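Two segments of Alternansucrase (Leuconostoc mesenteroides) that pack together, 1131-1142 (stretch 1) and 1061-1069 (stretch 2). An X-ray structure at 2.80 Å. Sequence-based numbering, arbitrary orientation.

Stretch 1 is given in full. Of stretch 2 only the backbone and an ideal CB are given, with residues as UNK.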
# COMPACT_ATOMS: atom_id res chain seq x y z
N LYS A 1131 8.77 -9.69 21.60
CA LYS A 1131 9.98 -9.87 20.81
C LYS A 1131 11.19 -9.26 21.53
O LYS A 1131 12.34 -9.61 21.26
CB LYS A 1131 9.79 -9.20 19.45
CG LYS A 1131 10.92 -9.39 18.46
CD LYS A 1131 10.46 -8.92 17.09
CE LYS A 1131 11.50 -9.11 16.01
NZ LYS A 1131 11.22 -8.22 14.85
N TYR A 1132 10.92 -8.34 22.44
CA TYR A 1132 11.95 -7.56 23.13
C TYR A 1132 12.19 -7.99 24.60
O TYR A 1132 13.09 -7.46 25.24
CB TYR A 1132 11.59 -6.06 23.01
CG TYR A 1132 11.26 -5.64 21.58
CD1 TYR A 1132 12.25 -5.61 20.59
CD2 TYR A 1132 9.96 -5.30 21.21
CE1 TYR A 1132 11.94 -5.24 19.29
CE2 TYR A 1132 9.65 -4.94 19.90
CZ TYR A 1132 10.64 -4.91 18.95
OH TYR A 1132 10.32 -4.57 17.65
N GLY A 1133 11.41 -8.96 25.10
CA GLY A 1133 11.61 -9.50 26.44
C GLY A 1133 10.42 -9.29 27.36
O GLY A 1133 9.39 -8.79 26.95
N THR A 1134 10.59 -9.69 28.61
CA THR A 1134 9.52 -9.59 29.61
C THR A 1134 9.28 -8.14 30.05
O THR A 1134 10.01 -7.24 29.64
CB THR A 1134 9.81 -10.47 30.84
OG1 THR A 1134 10.94 -9.97 31.56
CG2 THR A 1134 10.06 -11.92 30.40
N ASP A 1135 8.25 -7.93 30.88
CA ASP A 1135 7.99 -6.61 31.45
C ASP A 1135 9.11 -6.16 32.39
O ASP A 1135 9.43 -4.97 32.44
CB ASP A 1135 6.64 -6.55 32.17
CG ASP A 1135 6.53 -7.54 33.31
OD1 ASP A 1135 6.69 -8.74 33.04
OD2 ASP A 1135 6.27 -7.11 34.47
N GLN A 1136 9.69 -7.09 33.15
CA GLN A 1136 10.85 -6.77 33.99
C GLN A 1136 12.05 -6.36 33.12
O GLN A 1136 12.75 -5.41 33.46
CB GLN A 1136 11.23 -7.93 34.91
CG GLN A 1136 12.24 -7.56 36.00
CD GLN A 1136 11.64 -6.63 37.05
OE1 GLN A 1136 10.72 -7.03 37.78
NE2 GLN A 1136 12.16 -5.40 37.14
N ASP A 1137 12.26 -7.05 32.00
CA ASP A 1137 13.36 -6.69 31.11
C ASP A 1137 13.24 -5.24 30.65
O ASP A 1137 14.25 -4.54 30.53
CB ASP A 1137 13.40 -7.61 29.89
CG ASP A 1137 13.84 -9.02 30.23
OD1 ASP A 1137 14.66 -9.20 31.15
OD2 ASP A 1137 13.39 -9.96 29.53
N LEU A 1138 12.00 -4.80 30.40
CA LEU A 1138 11.73 -3.43 29.97
C LEU A 1138 12.01 -2.42 31.09
O LEU A 1138 12.67 -1.40 30.87
CB LEU A 1138 10.29 -3.30 29.48
CG LEU A 1138 9.78 -1.91 29.11
CD1 LEU A 1138 10.63 -1.24 28.04
CD2 LEU A 1138 8.34 -2.02 28.66
N ARG A 1139 11.51 -2.71 32.29
CA ARG A 1139 11.76 -1.84 33.43
C ARG A 1139 13.26 -1.75 33.74
O ARG A 1139 13.75 -0.68 34.09
CB ARG A 1139 10.96 -2.31 34.65
CG ARG A 1139 9.46 -2.08 34.51
CD ARG A 1139 8.71 -2.23 35.83
NE ARG A 1139 8.83 -3.60 36.35
CZ ARG A 1139 8.04 -4.62 36.01
NH1 ARG A 1139 7.05 -4.47 35.16
NH2 ARG A 1139 8.27 -5.80 36.53
N ASN A 1140 13.99 -2.85 33.59
CA ASN A 1140 15.44 -2.84 33.78
C ASN A 1140 16.14 -2.03 32.69
O ASN A 1140 17.10 -1.31 32.94
CB ASN A 1140 16.02 -4.27 33.82
CG ASN A 1140 15.58 -5.06 35.04
OD1 ASN A 1140 14.93 -4.54 35.95
ND2 ASN A 1140 15.89 -6.35 35.04
N ALA A 1141 15.66 -2.16 31.46
CA ALA A 1141 16.22 -1.42 30.35
C ALA A 1141 16.03 0.08 30.55
O ALA A 1141 16.93 0.86 30.28
CB ALA A 1141 15.57 -1.86 29.05
N ILE A 1142 14.85 0.47 31.01
CA ILE A 1142 14.53 1.88 31.21
C ILE A 1142 15.34 2.46 32.36
O ILE A 1142 15.87 3.57 32.25
CB ILE A 1142 13.00 2.06 31.44
CG1 ILE A 1142 12.26 1.90 30.12
CG2 ILE A 1142 12.67 3.43 32.04
CD1 ILE A 1142 10.76 1.80 30.26
N UNK A 1061 19.55 -12.75 24.88
CA UNK A 1061 19.80 -11.91 23.69
C UNK A 1061 18.60 -11.05 23.28
O UNK A 1061 18.58 -10.47 22.19
CB UNK A 1061 20.20 -12.80 22.51
N UNK A 1062 17.59 -10.96 24.15
CA UNK A 1062 16.46 -10.10 23.90
C UNK A 1062 16.92 -8.64 23.97
O UNK A 1062 17.68 -8.26 24.85
CB UNK A 1062 15.34 -10.38 24.90
N UNK A 1063 16.39 -7.85 23.04
CA UNK A 1063 16.75 -6.45 22.88
C UNK A 1063 16.91 -5.70 24.20
O UNK A 1063 17.94 -5.08 24.44
CB UNK A 1063 15.69 -5.75 22.03
N UNK A 1064 15.91 -5.77 25.07
CA UNK A 1064 15.90 -4.95 26.29
C UNK A 1064 16.90 -5.41 27.36
O UNK A 1064 17.35 -4.60 28.19
CB UNK A 1064 14.49 -4.95 26.89
N UNK A 1065 17.25 -6.69 27.35
CA UNK A 1065 18.34 -7.20 28.18
C UNK A 1065 19.64 -6.60 27.67
O UNK A 1065 20.40 -6.00 28.43
CB UNK A 1065 18.39 -8.73 28.16
N UNK A 1066 19.86 -6.72 26.37
CA UNK A 1066 21.05 -6.13 25.73
C UNK A 1066 21.15 -4.62 25.97
O UNK A 1066 22.22 -4.13 26.27
CB UNK A 1066 21.03 -6.41 24.23
N UNK A 1067 20.04 -3.89 25.86
CA UNK A 1067 20.06 -2.44 26.08
C UNK A 1067 20.57 -2.12 27.49
O UNK A 1067 21.36 -1.19 27.65
CB UNK A 1067 18.67 -1.85 25.87
N UNK A 1068 20.16 -2.90 28.48
CA UNK A 1068 20.62 -2.71 29.85
C UNK A 1068 22.14 -2.90 30.00
O UNK A 1068 22.81 -2.05 30.58
CB UNK A 1068 19.88 -3.68 30.77
N UNK A 1069 22.69 -3.99 29.46
CA UNK A 1069 24.14 -4.19 29.54
C UNK A 1069 24.91 -3.10 28.77
O UNK A 1069 25.98 -2.70 29.20
CB UNK A 1069 24.51 -5.57 28.99

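Stretch 1 runs from a loop into a helix that begins at Asp1135. Stretch 2 is helical from 1063 on. The two helices run in roughly the same direction, 25° apart, with axes 8.1 Å apart at closest approach. So close an approach favours small or slim side chains between them.

Position 1061 lies beyond the reach of stretch 1. Nothing there restricts the choice, and many residues would suit. It is Gln1061, whose side chain makes no contact with stretch 1.

Position 1062 comes right before the helix, with phi/psi of -68/139. Its CB points toward the loop of stretch 1, 3.7 Å from Tyr1132 O and near Gly1133. The space is narrow, so a small residue fits, and serine, threonine, asparagine or aspartate would suit an N-cap. It is Ser1062. Its CB lies 4.2 Å from Gly1133 CA. Its side chain makes no capping bond.

Position 1063 opens the helix, and its CB points toward the ring of Tyr1132, 3.7 Å from CD1. A small or branched residue, polar or not, could lie beside the ring. It is Thr1063. Its OG1 sits at the ring edge, near the ring plane, 3.6 Å from Tyr1132 CD1, and is hydrogen-bonded elsewhere in the structure.

Position 1064 is the centre of the contact. Its CB points toward stretch 1, 3.7 Å from Asp1137 O and 3.9 Å from Ala1141 CB. Its backbone N donates to Tyr1132 O at 3.3 Å, a bond any residue but proline could make. The CB is 3.3 Å from Tyr1132 O, and there is room for the side chain between Tyr1132 and Leu1138. A slim one of medium length would suit, an amide such as asparagine or perhaps leucine; a carboxylate would not, beside two carbonyl oxygens. It is Asn1064, with the largest covered area of stretch 2. Its ND2 packs 3.8 Å from Tyr1132 CB and 3.8 Å from Leu1138 CD1. That amide nitrogen is also near Tyr1132 O, but the angle is too poor for a hydrogen bond; it is satisfied elsewhere in the structure.

Position 1065 points sideways, with its CB 4.8 Å from Asp1137 OD1. The acid could welcome a donor or a positive charge, but a modest apolar residue would fit too. It is Val1065, chi1 t. Its CG2 packs 3.4 Å from Asp1137 OD1, a contact without a hydrogen bond.

Position 1066 is out of reach of stretch 1, so many helix formers would do. It is Val1066.

Position 1067 points toward stretch 1, with its CB 4.4 Å from Ala1141 CB. This methyl favours an apolar partner, such as alanine, valine, leucine or isoleucine. It is Ile1067, whose CG2 meets Ala1141 CB at 4.4 Å.

Position 1068 points toward the backbone of stretch 1, and its CA is 4.6 Å from Ala1141 CA. Glycine, alanine or serine suits so close a pass. It is Ala1068, with CB 4.3 Å from Ala1141 CA.

Position 1069 is out of reach and undemanding. It is Thr1069, whose OG1 donates to Val1066 O at 3.1 Å.

Stretch 2 1061-1069: QSTNVVIAT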
# COMPACT_ATOMS: atom_id res chain seq x y z
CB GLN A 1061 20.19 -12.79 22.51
CG GLN A 1061 21.34 -13.74 22.77
CD GLN A 1061 21.41 -14.85 21.74
OE1 GLN A 1061 20.92 -15.96 21.98
NE2 GLN A 1061 22.00 -14.55 20.59
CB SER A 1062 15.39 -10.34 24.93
OG SER A 1062 15.04 -11.69 24.95
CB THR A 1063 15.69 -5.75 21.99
OG1 THR A 1063 15.80 -6.26 20.65
CG2 THR A 1063 15.89 -4.25 21.95
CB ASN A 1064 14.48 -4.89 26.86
CG ASN A 1064 13.51 -4.11 25.97
OD1 ASN A 1064 13.91 -3.41 25.04
ND2 ASN A 1064 12.22 -4.25 26.26
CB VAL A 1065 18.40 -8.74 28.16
CG1 VAL A 1065 19.68 -9.24 28.83
CG2 VAL A 1065 17.17 -9.34 28.84
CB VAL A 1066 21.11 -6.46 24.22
CG1 VAL A 1066 22.24 -5.71 23.53
CG2 VAL A 1066 21.31 -7.95 24.02
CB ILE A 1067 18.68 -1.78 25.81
CG1 ILE A 1067 18.35 -1.81 24.31
CG2 ILE A 1067 18.65 -0.32 26.26
CD1 ILE A 1067 16.88 -1.59 23.99
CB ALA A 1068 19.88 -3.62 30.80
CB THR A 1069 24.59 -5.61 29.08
OG1 THR A 1069 24.42 -5.73 27.66
CG2 THR A 1069 23.78 -6.72 29.78
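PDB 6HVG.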